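Long-range contacts in aminoglycoside phosphotransferase (Alicyclobacillus acidocaldarius subsp. acidocaldarius, PDB 4PDY), which probably transfers a phosphate group to a small-molecule acceptor, as aminoglycoside phosphotransferases do: residues Q80-F85 and A132-A137; Q126-L131 and Y275-H280. One frame throughout, in Å; residues are numbered along the deposited sequence.

Contact 1 of 2, residues Q80-F85 and A132-A137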
ATOM      1  N   GLN A  80       8.728  19.339  -9.976  1.00 17.10           N
ATOM      2  CA  GLN A  80       9.441  18.381 -10.819  1.00 19.80           C
ATOM      3  C   GLN A  80       8.561  17.743 -11.904  1.00 18.94           C
ATOM      4  O   GLN A  80       9.031  16.868 -12.632  1.00 25.37           O
ATOM      5  CB  GLN A  80      10.033  17.270  -9.947  1.00 21.00           C
ATOM      6  CG  GLN A  80      11.002  17.772  -8.887  1.00 23.42           C
ATOM      7  CD  GLN A  80      12.187  18.479  -9.497  1.00 27.91           C
ATOM      8  OE1 GLN A  80      12.467  19.631  -9.188  1.00 36.07           O
ATOM      9  NE2 GLN A  80      12.883  17.790 -10.378  1.00 33.53           N
ATOM     10  N   GLY A  81       7.289  18.148 -12.011  1.00 16.13           N
ATOM     11  CA  GLY A  81       6.419  17.658 -13.077  1.00 16.18           C
ATOM     12  C   GLY A  81       5.321  16.706 -12.639  1.00 12.52           C
ATOM     13  O   GLY A  81       4.493  16.305 -13.450  1.00 16.35           O
ATOM     14  N   PHE A  82       5.295  16.328 -11.364  1.00 11.68           N
ATOM     15  CA  PHE A  82       4.332  15.334 -10.906  1.00 11.41           C
ATOM     16  C   PHE A  82       2.910  15.919 -10.892  1.00 11.06           C
ATOM     17  O   PHE A  82       2.683  16.983 -10.332  1.00 11.37           O
ATOM     18  CB  PHE A  82       4.688  14.895  -9.498  1.00 10.96           C
ATOM     19  CG  PHE A  82       3.869  13.746  -8.975  1.00  9.00           C
ATOM     20  CD1 PHE A  82       3.869  12.516  -9.600  1.00 10.90           C
ATOM     21  CD2 PHE A  82       3.071  13.908  -7.839  1.00  9.48           C
ATOM     22  CE1 PHE A  82       3.149  11.466  -9.088  1.00  9.72           C
ATOM     23  CE2 PHE A  82       2.358  12.847  -7.323  1.00 10.62           C
ATOM     24  CZ  PHE A  82       2.376  11.635  -7.958  1.00 10.16           C
ATOM     25  N   THR A  83       1.972  15.153 -11.434  1.00  9.62           N
ATOM     26  CA  THR A  83       0.577  15.590 -11.552  1.00 10.42           C
ATOM     27  C   THR A  83      -0.398  14.654 -10.851  1.00 11.36           C
ATOM     28  O   THR A  83      -1.570  14.998 -10.720  1.00 12.32           O
ATOM     29  CB  THR A  83       0.113  15.623 -13.039  1.00 12.97           C
ATOM     30  OG1 THR A  83       0.037  14.266 -13.547  1.00 13.74           O
ATOM     31  CG2 THR A  83       1.057  16.433 -13.867  1.00 13.88           C
ATOM     32  N   LYS A  84       0.060  13.508 -10.365  1.00 12.14           N
ATOM     33  CA  LYS A  84      -0.836  12.396 -10.054  1.00 13.00           C
ATOM     34  C   LYS A  84      -1.291  12.383  -8.608  1.00 12.36           C
ATOM     35  O   LYS A  84      -1.169  11.370  -7.910  1.00 12.43           O
ATOM     36  CB  LYS A  84      -0.192  11.047 -10.413  1.00 13.70           C
ATOM     37  CG  LYS A  84       0.359  10.970 -11.834  1.00 13.77           C
ATOM     38  CD  LYS A  84      -0.761  10.950 -12.876  1.00 14.31           C
ATOM     39  CE  LYS A  84      -0.218  10.916 -14.286  1.00 14.82           C
ATOM     40  NZ  LYS A  84       0.633   9.736 -14.623  1.00 13.71           N
ATOM     41  N   PHE A  85      -1.852  13.511  -8.176  1.00 11.26           N
ATOM     42  CA  PHE A  85      -2.320  13.643  -6.808  1.00 11.12           C
ATOM     43  C   PHE A  85      -3.481  14.632  -6.738  1.00 11.11           C
ATOM     44  O   PHE A  85      -3.554  15.576  -7.524  1.00 10.21           O
ATOM     45  CB  PHE A  85      -1.206  14.060  -5.841  1.00 11.74           C
ATOM     46  CG  PHE A  85      -0.683  15.441  -6.064  1.00 11.13           C
ATOM     47  CD1 PHE A  85       0.161  15.736  -7.135  1.00 10.56           C
ATOM     48  CD2 PHE A  85      -0.982  16.451  -5.172  1.00 11.19           C
ATOM     49  CE1 PHE A  85       0.618  17.015  -7.340  1.00 12.56           C
ATOM     50  CE2 PHE A  85      -0.488  17.732  -5.356  1.00 11.70           C
ATOM     51  CZ  PHE A  85       0.311  18.015  -6.432  1.00 11.87           C
ATOM     52  N   ALA A 132       5.897   5.226  -9.543  1.00  9.03           N
ATOM     53  CA  ALA A 132       7.259   5.472  -9.998  1.00 10.70           C
ATOM     54  C   ALA A 132       7.526   6.955 -10.186  1.00  9.53           C
ATOM     55  O   ALA A 132       8.584   7.474  -9.851  1.00 10.69           O
ATOM     56  CB  ALA A 132       7.507   4.710 -11.270  1.00 10.78           C
ATOM     57  N   GLN A 133       6.548   7.660 -10.756  1.00  9.13           N
ATOM     58  CA  GLN A 133       6.679   9.103 -10.939  1.00  9.74           C
ATOM     59  C   GLN A 133       6.796   9.823  -9.604  1.00  9.29           C
ATOM     60  O   GLN A 133       7.565  10.772  -9.470  1.00 10.54           O
ATOM     61  CB  GLN A 133       5.499   9.668 -11.746  1.00 10.59           C
ATOM     62  CG  GLN A 133       5.502   9.267 -13.202  1.00 10.67           C
ATOM     63  CD  GLN A 133       4.329   9.829 -13.960  1.00 12.48           C
ATOM     64  OE1 GLN A 133       3.212   9.919 -13.411  1.00 13.68           O
ATOM     65  NE2 GLN A 133       4.570  10.278 -15.193  1.00 13.18           N
ATOM     66  N   PHE A 134       5.999   9.407  -8.627  1.00  9.19           N
ATOM     67  CA  PHE A 134       6.078  10.014  -7.300  1.00  9.91           C
ATOM     68  C   PHE A 134       7.464   9.816  -6.676  1.00 10.43           C
ATOM     69  O   PHE A 134       8.039  10.743  -6.128  1.00 10.20           O
ATOM     70  CB  PHE A 134       4.984   9.431  -6.397  1.00 10.50           C
ATOM     71  CG  PHE A 134       5.016   9.947  -4.975  1.00  9.71           C
ATOM     72  CD1 PHE A 134       4.860  11.291  -4.703  1.00 10.34           C
ATOM     73  CD2 PHE A 134       5.200   9.083  -3.915  1.00  9.86           C
ATOM     74  CE1 PHE A 134       4.886  11.764  -3.408  1.00 11.47           C
ATOM     75  CE2 PHE A 134       5.216   9.536  -2.621  1.00 11.07           C
ATOM     76  CZ  PHE A 134       5.084  10.888  -2.365  1.00 11.07           C
ATOM     77  N   HIS A 135       7.978   8.607  -6.808  1.00 10.19           N
ATOM     78  CA  HIS A 135       9.278   8.284  -6.226  1.00 10.38           C
ATOM     79  C   HIS A 135      10.367   9.110  -6.883  1.00 11.03           C
ATOM     80  O   HIS A 135      11.222   9.680  -6.196  1.00 11.26           O
ATOM     81  CB  HIS A 135       9.547   6.797  -6.360  1.00 11.85           C
ATOM     82  CG  HIS A 135      10.672   6.323  -5.496  1.00 12.60           C
ATOM     83  ND1 HIS A 135      10.488   5.936  -4.191  1.00 14.88           N
ATOM     84  CD2 HIS A 135      11.993   6.194  -5.749  1.00 13.61           C
ATOM     85  CE1 HIS A 135      11.652   5.581  -3.673  1.00 14.42           C
ATOM     86  NE2 HIS A 135      12.578   5.735  -4.599  1.00 17.25           N
ATOM     87  N   GLU A 136      10.305   9.221  -8.205  1.00 11.32           N
ATOM     88  CA  GLU A 136      11.303   9.978  -8.956  1.00 12.49           C
ATOM     89  C   GLU A 136      11.245  11.464  -8.614  1.00 11.58           C
ATOM     90  O   GLU A 136      12.264  12.125  -8.414  1.00 13.46           O
ATOM     91  CB  GLU A 136      11.103   9.753 -10.453  1.00 14.82           C
ATOM     92  CG  GLU A 136      12.064  10.503 -11.363  1.00 17.97           C
ATOM     93  CD  GLU A 136      13.479   9.934 -11.376  1.00 22.16           C
ATOM     94  OE1 GLU A 136      13.727   8.867 -10.772  1.00 28.16           O
ATOM     95  OE2 GLU A 136      14.348  10.555 -12.017  1.00 33.96           O
ATOM     96  N   ALA A 137      10.017  12.013  -8.593  1.00 11.59           N
ATOM     97  CA  ALA A 137       9.815  13.442  -8.348  1.00 10.50           C
ATOM     98  C   ALA A 137      10.184  13.897  -6.942  1.00 10.77           C
ATOM     99  O   ALA A 137      10.248  15.090  -6.694  1.00 12.65           O
ATOM    100  CB  ALA A 137       8.369  13.838  -8.645  1.00 11.33           C
TER
HETATM  101  O   HOH W   1       3.126  12.937 -13.177  1.00 12.52           O

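Contact 2 of 2, residues Q126-L131 and Y275-H280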
ATOM      1  N   GLN A 126      -0.945   1.721 -14.855  1.00  9.85           N
ATOM      2  CA  GLN A 126      -1.049   3.135 -14.529  1.00  9.21           C
ATOM      3  C   GLN A 126      -0.758   3.443 -13.055  1.00  8.05           C
ATOM      4  O   GLN A 126      -0.221   4.504 -12.759  1.00  8.92           O
ATOM      5  CB  GLN A 126      -2.395   3.732 -15.002  1.00  9.70           C
ATOM      6  CG  GLN A 126      -2.477   3.803 -16.528  1.00 11.67           C
ATOM      7  CD  GLN A 126      -1.320   4.592 -17.128  1.00 11.43           C
ATOM      8  OE1 GLN A 126      -0.998   5.688 -16.676  1.00 11.94           O
ATOM      9  NE2 GLN A 126      -0.648   3.998 -18.110  1.00 16.28           N
ATOM     10  N   THR A 127      -1.159   2.536 -12.168  1.00  8.41           N
ATOM     11  CA  THR A 127      -0.785   2.666 -10.751  1.00  8.70           C
ATOM     12  C   THR A 127       0.747   2.630 -10.572  1.00  8.94           C
ATOM     13  O   THR A 127       1.290   3.481  -9.915  1.00  9.02           O
ATOM     14  CB  THR A 127      -1.483   1.589  -9.899  1.00  8.23           C
ATOM     15  OG1 THR A 127      -2.904   1.653 -10.106  1.00  9.99           O
ATOM     16  CG2 THR A 127      -1.193   1.771  -8.423  1.00  9.08           C
ATOM     17  N   ALA A 128       1.384   1.666 -11.219  1.00  8.53           N
ATOM     18  CA  ALA A 128       2.833   1.546 -11.180  1.00  8.65           C
ATOM     19  C   ALA A 128       3.494   2.807 -11.737  1.00  9.29           C
ATOM     20  O   ALA A 128       4.435   3.335 -11.173  1.00  9.81           O
ATOM     21  CB  ALA A 128       3.262   0.324 -11.959  1.00  9.75           C
ATOM     22  N   TYR A 129       3.017   3.293 -12.875  1.00  9.01           N
ATOM     23  CA  TYR A 129       3.577   4.479 -13.489  1.00  9.37           C
ATOM     24  C   TYR A 129       3.536   5.644 -12.516  1.00  8.60           C
ATOM     25  O   TYR A 129       4.510   6.386 -12.324  1.00  9.43           O
ATOM     26  CB  TYR A 129       2.816   4.778 -14.796  1.00  9.53           C
ATOM     27  CG  TYR A 129       3.420   5.822 -15.698  1.00 11.08           C
ATOM     28  CD1 TYR A 129       4.743   5.734 -16.113  1.00 14.51           C
ATOM     29  CD2 TYR A 129       2.630   6.846 -16.218  1.00 15.11           C
ATOM     30  CE1 TYR A 129       5.277   6.685 -16.974  1.00 15.50           C
ATOM     31  CE2 TYR A 129       3.158   7.785 -17.070  1.00 17.73           C
ATOM     32  CZ  TYR A 129       4.479   7.707 -17.445  1.00 17.56           C
ATOM     33  OH  TYR A 129       5.010   8.642 -18.292  1.00 23.54           O
ATOM     34  N   THR A 130       2.359   5.851 -11.937  1.00  8.41           N
ATOM     35  CA  THR A 130       2.168   6.942 -11.004  1.00  8.82           C
ATOM     36  C   THR A 130       3.085   6.808  -9.768  1.00  7.91           C
ATOM     37  O   THR A 130       3.691   7.800  -9.336  1.00  9.07           O
ATOM     38  CB  THR A 130       0.679   7.024 -10.611  1.00  9.02           C
ATOM     39  OG1 THR A 130      -0.051   7.522 -11.741  1.00 10.05           O
ATOM     40  CG2 THR A 130       0.462   7.882  -9.396  1.00 10.62           C
ATOM     41  N   LEU A 131       3.122   5.612  -9.186  1.00  8.55           N
ATOM     42  CA  LEU A 131       3.998   5.393  -8.031  1.00  8.83           C
ATOM     43  C   LEU A 131       5.472   5.677  -8.375  1.00  9.07           C
ATOM     44  O   LEU A 131       6.193   6.293  -7.587  1.00 10.12           O
ATOM     45  CB  LEU A 131       3.835   3.966  -7.521  1.00  9.86           C
ATOM     46  CG  LEU A 131       2.499   3.665  -6.819  1.00 10.99           C
ATOM     47  CD1 LEU A 131       2.343   2.152  -6.696  1.00 11.76           C
ATOM     48  CD2 LEU A 131       2.389   4.357  -5.464  1.00 11.03           C
ATOM     49  N   TYR A 275       4.207  -7.851 -15.375  1.00 10.76           N
ATOM     50  CA  TYR A 275       4.874  -7.205 -16.491  1.00 13.57           C
ATOM     51  C   TYR A 275       4.399  -5.764 -16.627  1.00 12.60           C
ATOM     52  O   TYR A 275       5.196  -4.858 -16.836  1.00 12.01           O
ATOM     53  CB  TYR A 275       4.630  -7.967 -17.785  1.00 15.13           C
ATOM     54  CG  TYR A 275       5.390  -7.404 -18.964  1.00 18.92           C
ATOM     55  CD1 TYR A 275       6.772  -7.498 -19.027  1.00 22.27           C
ATOM     56  CD2 TYR A 275       4.736  -6.773 -20.002  1.00 25.86           C
ATOM     57  CE1 TYR A 275       7.487  -6.991 -20.105  1.00 23.85           C
ATOM     58  CE2 TYR A 275       5.436  -6.254 -21.083  1.00 30.97           C
ATOM     59  CZ  TYR A 275       6.815  -6.369 -21.129  1.00 28.27           C
ATOM     60  OH  TYR A 275       7.511  -5.851 -22.201  1.00 44.19           O
ATOM     61  N   ALA A 276       3.082  -5.567 -16.514  1.00 12.16           N
ATOM     62  CA  ALA A 276       2.508  -4.210 -16.594  1.00 12.47           C
ATOM     63  C   ALA A 276       3.162  -3.301 -15.534  1.00 10.52           C
ATOM     64  O   ALA A 276       3.569  -2.160 -15.799  1.00 11.51           O
ATOM     65  CB  ALA A 276       0.995  -4.263 -16.415  1.00 13.68           C
ATOM     66  N   CYS A 277       3.313  -3.838 -14.331  1.00 11.47           N
ATOM     67  CA  CYS A 277       3.939  -3.100 -13.258  1.00 11.49           C
ATOM     68  C   CYS A 277       5.422  -2.777 -13.544  1.00 11.19           C
ATOM     69  O   CYS A 277       5.836  -1.623 -13.505  1.00 10.85           O
ATOM     70  CB  CYS A 277       3.822  -3.913 -11.983  1.00 12.27           C
ATOM     71  SG  CYS A 277       4.612  -3.225 -10.528  1.00 13.33           S
ATOM     72  N   PHE A 278       6.215  -3.802 -13.868  1.00 11.00           N
ATOM     73  CA  PHE A 278       7.659  -3.613 -14.039  1.00 11.41           C
ATOM     74  C   PHE A 278       7.922  -2.666 -15.215  1.00 11.51           C
ATOM     75  O   PHE A 278       8.756  -1.778 -15.131  1.00 13.09           O
ATOM     76  CB  PHE A 278       8.362  -4.945 -14.317  1.00 12.15           C
ATOM     77  CG  PHE A 278       8.415  -5.886 -13.135  1.00 12.14           C
ATOM     78  CD1 PHE A 278       8.828  -5.440 -11.895  1.00 12.64           C
ATOM     79  CD2 PHE A 278       8.111  -7.229 -13.287  1.00 14.55           C
ATOM     80  CE1 PHE A 278       8.913  -6.306 -10.825  1.00 14.94           C
ATOM     81  CE2 PHE A 278       8.202  -8.103 -12.212  1.00 14.77           C
ATOM     82  CZ  PHE A 278       8.592  -7.636 -10.983  1.00 13.94           C
ATOM     83  N   LEU A 279       7.186  -2.854 -16.311  1.00 11.98           N
ATOM     84  CA  LEU A 279       7.391  -2.018 -17.483  1.00 13.07           C
ATOM     85  C   LEU A 279       7.212  -0.533 -17.143  1.00 11.10           C
ATOM     86  O   LEU A 279       7.930   0.323 -17.642  1.00 12.84           O
ATOM     87  CB  LEU A 279       6.407  -2.401 -18.594  1.00 15.64           C
ATOM     88  CG  LEU A 279       6.669  -1.854 -19.990  1.00 22.93           C
ATOM     89  CD1 LEU A 279       7.910  -2.516 -20.578  1.00 26.08           C
ATOM     90  CD2 LEU A 279       5.454  -2.099 -20.881  1.00 24.46           C
ATOM     91  N   HIS A 280       6.209  -0.226 -16.308  1.00 11.29           N
ATOM     92  CA  HIS A 280       5.897   1.164 -16.020  1.00 11.73           C
ATOM     93  C   HIS A 280       6.759   1.779 -14.931  1.00 11.84           C
ATOM     94  O   HIS A 280       7.002   2.973 -14.974  1.00 14.37           O
ATOM     95  CB  HIS A 280       4.391   1.344 -15.786  1.00 11.62           C
ATOM     96  CG  HIS A 280       3.621   1.189 -17.052  1.00 12.82           C
ATOM     97  ND1 HIS A 280       3.298  -0.039 -17.574  1.00 11.87           N
ATOM     98  CD2 HIS A 280       3.177   2.110 -17.943  1.00 16.10           C
ATOM     99  CE1 HIS A 280       2.700   0.127 -18.745  1.00 13.66           C
ATOM    100  NE2 HIS A 280       2.590   1.423 -18.974  1.00 16.39           N
TER

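Contact 1 of 2, residues Q80-F85 and A132-A137
The irregular segment Gln80-Phe85 runs past the last turns of helix 121-137, coming closest where the CA atoms of Gln80 and Ala137 are 5.5 Å apart. Gly81, with positive phi, ends helix 64-79 in a Schellman motif, and the chain then brings Phe82 round to the neighbouring helix. CG of Phe82 stands anti to the backbone N (chi1 -173°), and its ring is sandwiched. CA of Phe134 sits over one face in a CH-pi contact, 4.2 Å from the centroid of the Phe82 ring, while the backbone N of Lys84 lies over the centre of the opposite face. At the ring edge, CD1 of Phe82 meets CB of Gln133 at 3.9 Å. The rings of Phe82 and Phe134 meet obliquely, their planes 46° apart, with CZ of Phe82 against CB of Phe134. At the root of the side chain, CB of Phe82 meets the methyl of Ala137, which also touches CB of Gln80. In the kinase-like fold helix 64-79 probably corresponds to helix C of the N-terminal lobe and helix 121-137 to helix E of the C-terminal lobe, so the loop, the counterpart of the helix C-strand 4 connection, would pack against helix E and join the lobes. Lys84, centre of an inverse gamma turn, has a chain bent at chi2 and chi4 that turns NZ onto OE1 of Gln133, a hydrogen bond of 2.9 Å. NZ lies in the carbonyl plane, on a lone pair of OE1, with a C=O...N angle of 128°. A water accepts from the N of Thr83 at 3.0 Å and donates weakly to the same OE1, so two donors help fix the amide's rotation. Backbone hydrogen bonding of Lys84 with Leu241 anchors the turn to strand 239-241.

Contact 2 of 2, residues Q126-L131 and Y275-H280
His280 has CG anti to the carbonyl carbon and beside the backbone N (chi1 -71°), which folds its imidazole back along its own helix, whereas CG of Tyr129 is anti to the backbone N (chi1 -169°), which turns one ring edge, at CD1, to the carbonyl of His280. The imidazole is held by its own helix: ND1 donates to the carbonyl O of Ala276, one turn back, at 2.8 Å. That oxygen lies in the ring plane and uses a lone pair, so the bond fixes both the ring's rotation and the proton on ND1. CB of His280 points at the partner helix, 3.8 Å from the N of Tyr129 and 3.9 Å from CB of Tyr129. CD1 of Tyr129 lies 3.7 Å from the backbone O of His280. This carbonyl O is buried with no hydrogen-bonding partner in the model. Ala128 is the other point of close packing: its methyl lies 3.6 Å from the O of Cys277, and SG of Cys277 approaches the same CB at 4.1 Å. An alanine at His280 would remove the ring and its bond to the carbonyl of Ala276, and would probably loosen the packing of CD2 against CB of Tyr129. The small residue Ala128 at the interface suits the close approach of the axes, 7.8 Å, and the two helices run roughly parallel, crossing at -27°. Around the pair, Ala125 of helix 121-137 extends the interface onto Ala276 and His280, and helix 252-266 covers Ala128 through Leu259 and Phe278 through Met256 and Leu260. Another side of helix 121-137 lies against strand 239-241, where Thr127 touches Val239 and Thr130 OG1 bonds to its carbonyl.

In the fold
From the N terminus the chain passes the first strands and helix 64-79 before reaching 80-85, then returns through strand 103-109 and the 110-115 connection, which lines the pocket of the bound histidine, to helix 121-137. There contact 1 closes a loop of 46 intervening residues. Contact 2 closes a much longer one, from 126-131 on the same helix to helix 271-284. Because 126-131 precedes 132-137, the two loops cross rather than nest. Helix 121-137 is thus shared, linking the loop after helix 64-79 to the helical C-terminal region. The contacts touch directly, Lys84 CB lying 3.4 Å from Thr130 CG2 and the methyl of Ala132 near His280 O.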